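Local structure of chitinase (Paenibacillus sp. FPU-7, 5GZT) at residues Y769-V774 against F1113-Q1118; V804-D809 against N828-N833; I810-E815 against E823-N828; G854-E859 against F902-S907. The protein probably hydrolyses chitin and chitodextrins at internal beta-1,4 linkages between N-acetylglucosamine units, acting as an endochitinase with family 18 glycoside hydrolase domains. All coordinates share one frame; numbering follows the deposited sequence.

Interaction 1 of 4, residues Y769-V774 against F1113-Q1118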
loop_
_atom_site.group_PDB
_atom_site.type_symbol
_atom_site.label_atom_id
_atom_site.label_comp_id
_atom_site.label_asym_id
_atom_site.label_seq_id
_atom_site.Cartn_x
_atom_site.Cartn_y
_atom_site.Cartn_z
ATOM N N TYR B 769 13.094 34.386 32.106
ATOM C CA TYR B 769 12.283 34.371 33.306
ATOM C C TYR B 769 13.205 34.452 34.515
ATOM O O TYR B 769 14.193 33.719 34.580
ATOM C CB TYR B 769 11.442 33.123 33.415
ATOM C CG TYR B 769 10.099 33.194 32.742
ATOM C CD1 TYR B 769 8.993 33.673 33.418
ATOM C CD2 TYR B 769 9.925 32.783 31.420
ATOM C CE1 TYR B 769 7.747 33.720 32.803
ATOM C CE2 TYR B 769 8.691 32.850 30.794
ATOM C CZ TYR B 769 7.594 33.313 31.482
ATOM O OH TYR B 769 6.341 33.410 30.897
ATOM N N VAL B 770 12.914 35.381 35.405
ATOM C CA VAL B 770 13.655 35.629 36.635
ATOM C C VAL B 770 12.702 35.331 37.837
ATOM O O VAL B 770 11.690 35.971 38.019
ATOM C CB VAL B 770 14.182 37.037 36.673
ATOM C CG1 VAL B 770 14.819 37.301 38.004
ATOM C CG2 VAL B 770 15.189 37.266 35.495
ATOM N N PRO B 771 12.992 34.263 38.593
ATOM C CA PRO B 771 12.124 33.816 39.645
ATOM C C PRO B 771 12.217 34.770 40.817
ATOM O O PRO B 771 13.309 35.138 41.263
ATOM C CB PRO B 771 12.671 32.457 39.985
ATOM C CG PRO B 771 14.060 32.447 39.556
ATOM C CD PRO B 771 14.136 33.364 38.373
ATOM N N GLY B 772 11.050 35.212 41.296
ATOM C CA GLY B 772 10.968 36.136 42.395
ATOM C C GLY B 772 11.203 35.525 43.796
ATOM O O GLY B 772 11.297 36.259 44.770
ATOM N N TRP B 773 11.234 34.199 43.874
ATOM C CA TRP B 773 11.480 33.458 45.087
ATOM C C TRP B 773 12.964 33.223 45.281
ATOM O O TRP B 773 13.301 32.538 46.206
ATOM C CB TRP B 773 10.726 32.131 45.135
ATOM C CG TRP B 773 10.826 31.284 43.791
ATOM C CD1 TRP B 773 11.788 30.351 43.431
ATOM C CD2 TRP B 773 9.925 31.355 42.691
ATOM N NE1 TRP B 773 11.519 29.860 42.186
ATOM C CE2 TRP B 773 10.393 30.472 41.699
ATOM C CE3 TRP B 773 8.786 32.110 42.435
ATOM C CZ2 TRP B 773 9.736 30.310 40.469
ATOM C CZ3 TRP B 773 8.159 31.952 41.239
ATOM C CH2 TRP B 773 8.638 31.066 40.255
ATOM N N VAL B 774 13.819 33.789 44.427
ATOM C CA VAL B 774 15.244 33.941 44.626
ATOM C C VAL B 774 15.458 35.369 45.074
ATOM O O VAL B 774 14.941 36.294 44.471
ATOM C CB VAL B 774 16.043 33.635 43.334
ATOM C CG1 VAL B 774 17.483 34.060 43.450
ATOM C CG2 VAL B 774 16.017 32.148 42.963
ATOM N N PHE B 1113 13.674 31.728 27.953
ATOM C CA PHE B 1113 13.928 30.520 28.705
ATOM C C PHE B 1113 13.407 30.618 30.134
ATOM O O PHE B 1113 13.303 31.716 30.652
ATOM C CB PHE B 1113 15.438 30.195 28.730
ATOM C CG PHE B 1113 16.254 31.293 29.331
ATOM C CD1 PHE B 1113 16.729 32.322 28.573
ATOM C CD2 PHE B 1113 16.512 31.316 30.682
ATOM C CE1 PHE B 1113 17.422 33.369 29.152
ATOM C CE2 PHE B 1113 17.211 32.375 31.258
ATOM C CZ PHE B 1113 17.667 33.381 30.515
ATOM N N TRP B 1114 13.128 29.447 30.701
ATOM C CA TRP B 1114 12.784 29.256 32.089
ATOM C C TRP B 1114 13.872 28.375 32.743
ATOM O O TRP B 1114 14.021 27.230 32.286
ATOM C CB TRP B 1114 11.438 28.567 32.189
ATOM C CG TRP B 1114 11.014 28.297 33.594
ATOM C CD1 TRP B 1114 11.546 27.324 34.446
ATOM C CD2 TRP B 1114 10.059 29.032 34.389
ATOM N NE1 TRP B 1114 10.983 27.437 35.702
ATOM C CE2 TRP B 1114 10.043 28.435 35.686
ATOM C CE3 TRP B 1114 9.174 30.088 34.118
ATOM C CZ2 TRP B 1114 9.218 28.858 36.675
ATOM C CZ3 TRP B 1114 8.354 30.563 35.148
ATOM C CH2 TRP B 1114 8.364 29.935 36.390
ATOM N N ASP B 1115 14.586 28.816 33.780
ATOM C CA ASP B 1115 14.616 30.157 34.318
ATOM C C ASP B 1115 16.027 30.491 34.677
ATOM O O ASP B 1115 16.924 29.605 34.620
ATOM C CB ASP B 1115 13.602 30.453 35.429
ATOM C CG ASP B 1115 14.034 30.005 36.853
ATOM O OD1 ASP B 1115 15.253 29.913 37.181
ATOM O OD2 ASP B 1115 13.064 29.793 37.635
ATOM N N TYR B 1116 16.241 31.766 34.949
ATOM C CA TYR B 1116 17.579 32.307 35.108
ATOM C C TYR B 1116 18.370 31.594 36.249
ATOM O O TYR B 1116 19.576 31.482 36.156
ATOM C CB TYR B 1116 17.551 33.787 35.407
ATOM C CG TYR B 1116 18.796 34.484 34.906
ATOM C CD1 TYR B 1116 20.009 34.481 35.640
ATOM C CD2 TYR B 1116 18.799 35.076 33.677
ATOM C CE1 TYR B 1116 21.172 35.112 35.134
ATOM C CE2 TYR B 1116 19.918 35.671 33.178
ATOM C CZ TYR B 1116 21.121 35.668 33.883
ATOM O OH TYR B 1116 22.169 36.326 33.294
ATOM N N SER B 1117 17.676 31.140 37.306
ATOM C CA SER B 1117 18.340 30.601 38.501
ATOM C C SER B 1117 18.911 29.196 38.253
ATOM O O SER B 1117 19.714 28.713 39.073
ATOM C CB SER B 1117 17.360 30.551 39.655
ATOM O OG SER B 1117 16.362 29.543 39.411
ATOM N N GLN B 1118 18.504 28.531 37.139
ATOM C CA GLN B 1118 18.700 27.090 37.031
ATOM C C GLN B 1118 20.042 26.699 36.423
ATOM O O GLN B 1118 20.282 25.500 36.315
ATOM C CB GLN B 1118 17.522 26.410 36.325
ATOM C CG GLN B 1118 16.222 26.603 37.066
ATOM C CD GLN B 1118 15.048 26.016 36.320
ATOM O OE1 GLN B 1118 14.954 26.105 35.071
ATOM N NE2 GLN B 1118 14.175 25.348 37.055
HETATM O O HOH W 1 12.779 28.307 39.808
#

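Interaction 2 of 4, residues V804-D809 against N828-N833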
loop_
_atom_site.group_PDB
_atom_site.type_symbol
_atom_site.label_atom_id
_atom_site.label_comp_id
_atom_site.label_asym_id
_atom_site.label_seq_id
_atom_site.Cartn_x
_atom_site.Cartn_y
_atom_site.Cartn_z
ATOM N N VAL B 804 -1.568 41.167 43.136
ATOM C CA VAL B 804 -0.848 41.206 44.427
ATOM C C VAL B 804 0.485 40.502 44.306
ATOM O O VAL B 804 0.755 39.847 43.311
ATOM C CB VAL B 804 -1.666 40.529 45.506
ATOM C CG1 VAL B 804 -2.982 41.253 45.635
ATOM C CG2 VAL B 804 -1.903 39.083 45.189
ATOM N N LYS B 805 1.370 40.749 45.258
ATOM C CA LYS B 805 2.613 39.995 45.330
ATOM C C LYS B 805 2.348 38.541 45.640
ATOM O O LYS B 805 1.317 38.197 46.269
ATOM C CB LYS B 805 3.521 40.555 46.380
ATOM C CG LYS B 805 4.061 41.945 46.093
ATOM C CD LYS B 805 4.698 42.572 47.365
ATOM C CE LYS B 805 5.487 43.824 47.031
ATOM N NZ LYS B 805 5.938 44.575 48.263
ATOM N N ILE B 806 3.269 37.677 45.192
ATOM C CA ILE B 806 3.100 36.213 45.297
ATOM C C ILE B 806 2.971 35.752 46.745
ATOM O O ILE B 806 2.308 34.747 47.010
ATOM C CB ILE B 806 4.274 35.459 44.606
ATOM C CG1 ILE B 806 3.863 34.016 44.359
ATOM C CG2 ILE B 806 5.579 35.587 45.375
ATOM C CD1 ILE B 806 4.736 33.279 43.371
ATOM N N SER B 807 3.565 36.515 47.664
ATOM C CA SER B 807 3.401 36.224 49.104
ATOM C C SER B 807 1.959 36.338 49.621
ATOM O O SER B 807 1.711 35.915 50.704
ATOM C CB SER B 807 4.347 37.065 49.941
ATOM O OG SER B 807 4.163 38.439 49.755
ATOM N N GLU B 808 1.024 36.870 48.823
ATOM C CA GLU B 808 -0.359 36.947 49.190
ATOM C C GLU B 808 -1.192 35.833 48.656
ATOM O O GLU B 808 -2.388 35.755 48.969
ATOM C CB GLU B 808 -0.938 38.261 48.750
ATOM C CG GLU B 808 -0.214 39.453 49.290
ATOM C CD GLU B 808 -0.504 39.656 50.780
ATOM O OE1 GLU B 808 -1.415 38.991 51.329
ATOM O OE2 GLU B 808 0.218 40.433 51.393
ATOM N N ASP B 809 -0.602 34.943 47.880
ATOM C CA ASP B 809 -1.291 33.714 47.441
ATOM C C ASP B 809 -1.025 32.642 48.528
ATOM O O ASP B 809 0.074 32.159 48.640
ATOM C CB ASP B 809 -0.686 33.276 46.110
ATOM C CG ASP B 809 -1.237 32.017 45.575
ATOM O OD1 ASP B 809 -2.015 31.284 46.260
ATOM O OD2 ASP B 809 -0.938 31.735 44.392
ATOM N N ASN B 828 8.626 36.455 50.959
ATOM C CA ASN B 828 9.190 36.485 49.610
ATOM C C ASN B 828 9.750 37.866 49.306
ATOM O O ASN B 828 9.099 38.883 49.539
ATOM C CB ASN B 828 8.147 36.095 48.579
ATOM C CG ASN B 828 8.778 35.698 47.306
ATOM O OD1 ASN B 828 9.347 34.616 47.206
ATOM N ND2 ASN B 828 8.788 36.614 46.361
ATOM N N PRO B 829 10.999 37.905 48.845
ATOM C CA PRO B 829 11.732 39.137 48.708
ATOM C C PRO B 829 11.392 39.996 47.480
ATOM O O PRO B 829 12.269 40.421 46.775
ATOM C CB PRO B 829 13.185 38.646 48.654
ATOM C CG PRO B 829 13.087 37.339 47.959
ATOM C CD PRO B 829 11.802 36.736 48.476
ATOM N N ASP B 830 10.124 40.383 47.339
ATOM C CA ASP B 830 9.631 41.075 46.131
ATOM C C ASP B 830 10.156 42.451 46.118
ATOM O O ASP B 830 10.789 42.849 45.127
ATOM C CB ASP B 830 8.099 41.016 46.046
ATOM C CG ASP B 830 7.604 39.642 45.752
ATOM O OD1 ASP B 830 7.907 39.103 44.623
ATOM O OD2 ASP B 830 6.926 39.055 46.628
ATOM N N ASP B 831 10.017 43.199 47.227
ATOM C CA ASP B 831 10.540 44.559 47.195
ATOM C C ASP B 831 12.042 44.632 46.914
ATOM O O ASP B 831 12.483 45.519 46.194
ATOM C CB ASP B 831 10.307 45.288 48.528
ATOM C CG ASP B 831 8.884 45.782 48.707
ATOM O OD1 ASP B 831 8.107 45.984 47.734
ATOM O OD2 ASP B 831 8.532 46.037 49.859
ATOM N N ALA B 832 12.839 43.784 47.571
ATOM C CA ALA B 832 14.295 43.754 47.281
ATOM C C ALA B 832 14.545 43.396 45.807
ATOM O O ALA B 832 15.373 43.993 45.160
ATOM C CB ALA B 832 15.021 42.763 48.177
ATOM N N ASN B 833 13.835 42.397 45.309
ATOM C CA ASN B 833 13.938 42.071 43.844
ATOM C C ASN B 833 13.551 43.214 42.943
ATOM O O ASN B 833 14.207 43.395 41.921
ATOM C CB ASN B 833 13.151 40.856 43.492
ATOM C CG ASN B 833 13.812 39.617 43.974
ATOM O OD1 ASN B 833 15.045 39.603 44.112
ATOM N ND2 ASN B 833 13.040 38.532 44.122
HETATM O O HOH W 2 5.369 38.820 43.577
HETATM O O HOH W 3 6.446 39.690 49.085
#

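Interaction 3 of 4, residues I810-E815 against E823-N828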
loop_
_atom_site.group_PDB
_atom_site.type_symbol
_atom_site.label_atom_id
_atom_site.label_comp_id
_atom_site.label_asym_id
_atom_site.label_seq_id
_atom_site.Cartn_x
_atom_site.Cartn_y
_atom_site.Cartn_z
ATOM N N ILE B 810 -2.018 32.330 49.347
ATOM C CA ILE B 810 -1.831 31.451 50.500
ATOM C C ILE B 810 -1.773 30.038 50.003
ATOM O O ILE B 810 -1.059 29.224 50.555
ATOM C CB ILE B 810 -2.930 31.705 51.546
ATOM C CG1 ILE B 810 -2.917 33.159 51.933
ATOM C CG2 ILE B 810 -2.742 30.844 52.799
ATOM C CD1 ILE B 810 -1.609 33.713 52.482
ATOM N N ASN B 811 -2.435 29.713 48.904
ATOM C CA ASN B 811 -2.213 28.403 48.319
ATOM C C ASN B 811 -0.699 28.133 48.060
ATOM O O ASN B 811 -0.170 27.022 48.321
ATOM C CB ASN B 811 -3.053 28.243 47.046
ATOM C CG ASN B 811 -2.935 26.843 46.396
ATOM O OD1 ASN B 811 -3.267 25.836 47.004
ATOM N ND2 ASN B 811 -2.509 26.798 45.144
ATOM N N TRP B 812 0.007 29.143 47.554
ATOM C CA TRP B 812 1.378 28.985 47.211
ATOM C C TRP B 812 2.227 29.041 48.491
ATOM O O TRP B 812 3.185 28.248 48.599
ATOM C CB TRP B 812 1.826 30.068 46.224
ATOM C CG TRP B 812 3.278 30.076 45.919
ATOM C CD1 TRP B 812 3.910 29.313 44.959
ATOM C CD2 TRP B 812 4.286 30.914 46.481
ATOM N NE1 TRP B 812 5.231 29.648 44.905
ATOM C CE2 TRP B 812 5.487 30.632 45.813
ATOM C CE3 TRP B 812 4.274 31.926 47.426
ATOM C CZ2 TRP B 812 6.670 31.233 46.132
ATOM C CZ3 TRP B 812 5.456 32.560 47.721
ATOM C CH2 TRP B 812 6.638 32.212 47.096
ATOM N N VAL B 813 1.927 30.000 49.392
ATOM C CA VAL B 813 2.726 30.198 50.591
ATOM C C VAL B 813 2.761 28.884 51.393
ATOM O O VAL B 813 3.831 28.446 51.815
ATOM C CB VAL B 813 2.159 31.319 51.465
ATOM C CG1 VAL B 813 2.712 31.269 52.883
ATOM C CG2 VAL B 813 2.449 32.704 50.851
ATOM N N ASN B 814 1.595 28.253 51.532
ATOM C CA ASN B 814 1.440 26.991 52.258
ATOM C C ASN B 814 1.472 25.746 51.428
ATOM O O ASN B 814 1.030 24.704 51.914
ATOM C CB ASN B 814 0.134 27.002 53.082
ATOM C CG ASN B 814 0.186 28.004 54.181
ATOM O OD1 ASN B 814 1.252 28.565 54.475
ATOM N ND2 ASN B 814 -0.955 28.288 54.755
ATOM N N GLU B 815 2.023 25.808 50.218
ATOM C CA GLU B 815 2.118 24.633 49.379
ATOM C C GLU B 815 2.760 23.429 50.118
ATOM O O GLU B 815 2.275 22.323 49.998
ATOM C CB GLU B 815 2.976 24.951 48.186
ATOM C CG GLU B 815 3.167 23.786 47.235
ATOM C CD GLU B 815 3.743 24.194 45.933
ATOM O OE1 GLU B 815 4.279 25.323 45.769
ATOM O OE2 GLU B 815 3.634 23.365 45.040
ATOM N N GLU B 823 7.585 30.246 56.079
ATOM C CA GLU B 823 8.080 31.545 56.560
ATOM C C GLU B 823 8.808 32.240 55.432
ATOM O O GLU B 823 8.698 33.414 55.259
ATOM C CB GLU B 823 9.040 31.383 57.775
ATOM C CG GLU B 823 9.603 32.690 58.372
ATOM C CD GLU B 823 8.612 33.567 59.193
ATOM O OE1 GLU B 823 9.111 34.480 59.879
ATOM O OE2 GLU B 823 7.364 33.431 59.175
ATOM N N GLN B 824 9.622 31.513 54.716
ATOM C CA GLN B 824 10.376 32.136 53.608
ATOM C C GLN B 824 9.383 32.667 52.505
ATOM O O GLN B 824 9.601 33.696 51.947
ATOM C CB GLN B 824 11.322 31.085 53.110
ATOM C CG GLN B 824 11.950 31.181 51.767
ATOM C CD GLN B 824 12.462 29.775 51.413
ATOM O OE1 GLN B 824 12.927 29.032 52.300
ATOM N NE2 GLN B 824 12.315 29.380 50.154
ATOM N N ARG B 825 8.296 31.942 52.265
ATOM C CA ARG B 825 7.302 32.323 51.251
ATOM C C ARG B 825 6.531 33.537 51.698
ATOM O O ARG B 825 6.386 34.482 50.927
ATOM C CB ARG B 825 6.454 31.122 50.854
ATOM C CG ARG B 825 7.253 30.175 49.959
ATOM C CD ARG B 825 6.431 29.078 49.376
ATOM N NE ARG B 825 7.196 28.426 48.343
ATOM C CZ ARG B 825 6.723 27.548 47.459
ATOM N NH1 ARG B 825 5.456 27.150 47.436
ATOM N NH2 ARG B 825 7.545 27.031 46.576
ATOM N N ARG B 826 6.123 33.580 52.973
ATOM C CA ARG B 826 5.443 34.767 53.546
ATOM C C ARG B 826 6.282 36.020 53.412
ATOM O O ARG B 826 5.727 37.122 53.246
ATOM C CB ARG B 826 5.036 34.576 55.018
ATOM C CG ARG B 826 3.892 33.570 55.217
ATOM C CD ARG B 826 3.261 33.515 56.636
ATOM N NE ARG B 826 4.201 33.097 57.689
ATOM C CZ ARG B 826 4.398 31.847 58.110
ATOM N NH1 ARG B 826 3.714 30.799 57.644
ATOM N NH2 ARG B 826 5.289 31.635 59.052
ATOM N N ASN B 827 7.592 35.838 53.488
ATOM C CA ASN B 827 8.559 36.894 53.380
ATOM C C ASN B 827 9.287 36.931 51.994
ATOM O O ASN B 827 10.392 37.448 51.878
ATOM C CB ASN B 827 9.617 36.696 54.469
ATOM C CG ASN B 827 9.055 36.931 55.837
ATOM O OD1 ASN B 827 8.836 35.992 56.585
ATOM N ND2 ASN B 827 8.745 38.164 56.134
ATOM N N ASN B 828 8.626 36.455 50.959
ATOM C CA ASN B 828 9.190 36.485 49.610
ATOM C C ASN B 828 9.750 37.866 49.306
ATOM O O ASN B 828 9.099 38.883 49.539
ATOM C CB ASN B 828 8.147 36.095 48.579
ATOM C CG ASN B 828 8.778 35.698 47.306
ATOM O OD1 ASN B 828 9.347 34.616 47.206
ATOM N ND2 ASN B 828 8.788 36.614 46.361
HETATM O O HOH W 4 1.401 30.699 56.023
HETATM O O HOH W 5 6.157 25.855 44.275
#

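Interaction 4 of 4, residues G854-E859 against F902-S907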
loop_
_atom_site.group_PDB
_atom_site.type_symbol
_atom_site.label_atom_id
_atom_site.label_comp_id
_atom_site.label_asym_id
_atom_site.label_seq_id
_atom_site.Cartn_x
_atom_site.Cartn_y
_atom_site.Cartn_z
ATOM N N GLY B 854 0.423 35.370 37.097
ATOM C CA GLY B 854 -0.107 34.035 37.047
ATOM C C GLY B 854 0.910 32.987 37.308
ATOM O O GLY B 854 1.678 33.079 38.290
ATOM N N GLY B 855 0.976 32.027 36.368
ATOM C CA GLY B 855 1.866 30.878 36.493
ATOM C C GLY B 855 1.103 29.682 36.982
ATOM O O GLY B 855 -0.154 29.684 37.089
ATOM N N TRP B 856 1.859 28.652 37.307
ATOM C CA TRP B 856 1.326 27.301 37.597
ATOM C C TRP B 856 0.471 27.371 38.858
ATOM O O TRP B 856 0.880 27.950 39.842
ATOM C CB TRP B 856 2.476 26.303 37.830
ATOM C CG TRP B 856 1.921 24.969 38.243
ATOM C CD1 TRP B 856 1.859 24.454 39.543
ATOM C CD2 TRP B 856 1.196 24.065 37.426
ATOM N NE1 TRP B 856 1.158 23.296 39.536
ATOM C CE2 TRP B 856 0.754 23.011 38.262
ATOM C CE3 TRP B 856 0.891 24.026 36.061
ATOM C CZ2 TRP B 856 0.046 21.896 37.772
ATOM C CZ3 TRP B 856 0.192 22.966 35.558
ATOM C CH2 TRP B 856 -0.232 21.875 36.417
ATOM N N ALA B 857 -0.734 26.839 38.782
ATOM C CA ALA B 857 -1.727 26.842 39.906
ATOM C C ALA B 857 -2.206 28.204 40.300
ATOM O O ALA B 857 -2.820 28.317 41.324
ATOM C CB ALA B 857 -1.183 26.105 41.151
ATOM N N ALA B 858 -1.956 29.252 39.499
ATOM C CA ALA B 858 -2.286 30.598 39.930
ATOM C C ALA B 858 -3.748 30.778 39.591
ATOM O O ALA B 858 -4.209 30.572 38.423
ATOM C CB ALA B 858 -1.447 31.628 39.245
ATOM N N GLU B 859 -4.492 31.169 40.617
ATOM C CA GLU B 859 -5.981 31.351 40.523
ATOM C C GLU B 859 -6.419 32.732 40.140
ATOM O O GLU B 859 -5.648 33.666 40.157
ATOM C CB GLU B 859 -6.632 30.909 41.860
ATOM C CG GLU B 859 -6.161 29.462 42.189
ATOM C CD GLU B 859 -6.863 28.713 43.338
ATOM O OE1 GLU B 859 -6.165 28.730 44.434
ATOM O OE2 GLU B 859 -8.011 28.067 43.090
ATOM N N PHE B 902 -6.537 20.678 33.979
ATOM C CA PHE B 902 -7.281 19.493 34.441
ATOM C C PHE B 902 -7.609 19.586 35.942
ATOM O O PHE B 902 -7.298 18.714 36.702
ATOM C CB PHE B 902 -6.504 18.203 34.060
ATOM C CG PHE B 902 -6.146 18.156 32.602
ATOM C CD1 PHE B 902 -7.141 18.006 31.648
ATOM C CD2 PHE B 902 -4.842 18.341 32.175
ATOM C CE1 PHE B 902 -6.846 18.024 30.290
ATOM C CE2 PHE B 902 -4.539 18.349 30.798
ATOM C CZ PHE B 902 -5.540 18.201 29.858
ATOM N N GLY B 903 -8.257 20.663 36.342
ATOM C CA GLY B 903 -8.752 20.813 37.701
ATOM C C GLY B 903 -7.784 21.432 38.686
ATOM O O GLY B 903 -8.133 21.556 39.818
ATOM N N VAL B 904 -6.624 21.914 38.254
ATOM C CA VAL B 904 -5.724 22.654 39.156
ATOM C C VAL B 904 -6.256 24.070 39.485
ATOM O O VAL B 904 -6.031 24.579 40.593
ATOM C CB VAL B 904 -4.300 22.717 38.605
ATOM C CG1 VAL B 904 -3.362 23.444 39.565
ATOM C CG2 VAL B 904 -3.775 21.319 38.384
ATOM N N ILE B 905 -7.009 24.697 38.561
ATOM C CA ILE B 905 -7.529 26.036 38.811
ATOM C C ILE B 905 -8.905 26.004 38.311
ATOM O O ILE B 905 -9.247 25.144 37.471
ATOM C CB ILE B 905 -6.733 27.179 38.077
ATOM C CG1 ILE B 905 -6.631 26.963 36.550
ATOM C CG2 ILE B 905 -5.338 27.292 38.649
ATOM C CD1 ILE B 905 -6.260 28.203 35.770
ATOM N N LYS B 906 -9.704 26.922 38.782
ATOM C CA LYS B 906 -11.036 26.987 38.243
ATOM C C LYS B 906 -11.040 27.262 36.745
ATOM O O LYS B 906 -10.259 28.096 36.281
ATOM C CB LYS B 906 -11.798 28.063 38.959
ATOM C CG LYS B 906 -13.287 28.142 38.672
ATOM C CD LYS B 906 -13.804 29.326 39.487
ATOM C CE LYS B 906 -15.319 29.503 39.605
ATOM N NZ LYS B 906 -15.467 30.609 40.648
ATOM N N SER B 907 -11.956 26.630 36.026
ATOM C CA SER B 907 -12.124 26.908 34.609
ATOM C C SER B 907 -13.545 26.745 34.134
ATOM O O SER B 907 -14.288 26.051 34.748
ATOM C CB SER B 907 -11.224 26.017 33.798
ATOM O OG SER B 907 -11.635 24.699 33.936
HETATM O O HOH W 6 -4.531 26.296 42.323
HETATM O O HOH W 7 -8.838 28.883 40.574
#

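Interaction 1 of 4, residues Y769-V774 against F1113-Q1118
Y769 and W1114 meet ring against ring: CE3 of W1114 sits over one face of the Y769 ring, 3.5 Å from CG and displaced toward the rim, with the planes inclined at 50°. The far end of W1114 turns to a second aromatic, its CH2 lying 4.0 Å from CH2 of W773, where the two side chains cross at about a right angle. Two backbone bonds join the segments, the second just past the end of strand 1110-1114: Y769 N gives to F1113 O at 3.0 Å, and Y769 O takes Y1116 N at 2.9 Å. Between these partners the peptide W1114-D1115 is cis. D1115 packs its carboxylate on the P771 ring, OD2 being 3.4 Å from P771 CG. Its chi1 of 83° sets CG between the backbone N and the carbonyl carbon; from there OD1 accepts from S1117 N, closing an Asx turn, and also from S1117 OG. A water 2.6 Å from D1115 OD2 also accepts from W773 NE1, tying the carboxylate back to the first segment. Further out, Y769 OH bonds to D893 of the DxxDxDxE signature and Y1116 OH bonds to D784 N. The pairing of parallel strands 765-771 and 1110-1114, first with last, is the closure of a TIM barrel, and the cis-bonded tryptophan ending the last strand is characteristic of family 18.

Interaction 2 of 4, residues V804-D809 against N828-N833
OD2 of D830 is gripped twice, by N828 ND2 at 3.1 Å, which arrives from above the carboxylate plane, and by a water at 2.6 Å that also joins S807 OG to N828 O. The setting is a beta-alpha-beta crossover of the TIM barrel: strand 790-799 runs on through the short antiparallel strand 802-805 before helix 830-843 leads into strand 848-854, and this contact ties that excursion to the helix start. P829, the N-cap residue, is the centre of an inverse gamma turn that carries the chain from N828 to D830. The other D830 oxygen, OD1, bonds to Y793 OH, while N828 ND2 also gives to G772 O. K805, extended beyond CG, runs antiparallel to the D830 side chain, its CD 4.0 Å from D830 CB, and reaches D831. There NZ forms a salt bridge of 2.6 Å to OD1, meeting it 54° out of the carboxylate plane. An alanine in place of this lysine would probably leave the D831 carboxylate without its charge mate and open a gap beside D830 CB. Buried I806 lays its methyl branch against the N828 amide, CG2 being 3.5 Å from ND2.

Interaction 3 of 4, residues I810-E815 against E823-N828
W812 holds CG anti to the backbone N (chi1 174°) and R825 holds CG anti to its carbonyl carbon (chi1 -75°), and from these starts the indole and the extended arginine chain meet crosswise. The guanidinium lies flat on the indole, centres 3.9 Å apart and planes at 4°, with CZ over the five-membered ring in a cation-pi contact. CD of R825 sits over the six-membered ring, 3.7 Å from its centroid, a CH-pi contact. NH1 then makes two bonds near the guanidinium plane: one to W812 O at 2.8 Å, and a salt bridge to E815 OE1 at 2.7 Å. W812 O also accepts E815 N, from the opposite face of the carbonyl plane. A water joins OE1 to NH2. An alanine in place of R825 would probably uncover much of this indole face and leave E815 without its charge mate. Alongside, V813 CG1 packs 3.5 Å from R826 CG, joining helices 810-813 and 819-826, while R826 NH2 pairs with E823 and E819. R797 makes a further cation-pi contact with W812. The pi electrons of the indole are thus likely to stabilise the positive charges of R825 and R797, and E815 would offset part of R825's at this partly open surface.

Interaction 4 of 4, residues G854-E859 against F902-S907
I905 packs its side chain on the backbone of the turn that includes A857 and A858. Its CB lies 4.2 Å from A858 O, and there the chain divides. CG2, anti to the carbonyl carbon, drives into the turn, 3.5 Å from A858 O and 3.7 Å from A857 C. CG1 stands between the backbone N and the carbonyl carbon (chi1 55°), and at the tip CD1 comes back to 4.1 Å from A858 O; W894 also touches this side chain. V904 covers the other end of the turn. Its CG1 sits 3.8 Å from A857 CB and over one face of the W856 indole toward the rim, while CG2 lies 3.9 Å from W856 CZ2. The shape that receives these branches is a type II turn, closed by A858 N to G855 O, with A857 at positive phi. No direct hydrogen bond crosses the contact: one water joins A857 O to V904 O, a second E859 OE2 to K906 N. K906 NZ forms a salt bridge with D863. The turn follows strand 848-854, whose G854 and G855 end the SxGG motif, and W856 touches E895 of the DxxDxDxE signature; such loops beyond the barrel strands are where family 18 enzymes form their chitin-binding cleft.

How the interactions relate
All four contacts belong to the C-terminal family 18 barrel. Interaction 1 is the buried one, joining two barrel strands by backbone bonds and aromatic rings, whereas interactions 2, 3 and 4 are partly buried and lie in the connections at and beyond the barrel strand ends. Interactions 2 and 3 share N828 and brace one excursion, with interaction 3 nested inside the chain loop that interaction 2 closes; interaction 2 combines a salt bridge with bridging waters, interaction 3 a salt bridge with cation-pi stacking. N828 and N833 reach G772 and V774 in turn, linking interaction 2 to interaction 1. Interaction 4 lies farther along the chain, touches interaction 3 loosely through N811, and relies on apolar branches and bridging waters rather than charge pairs across its segments.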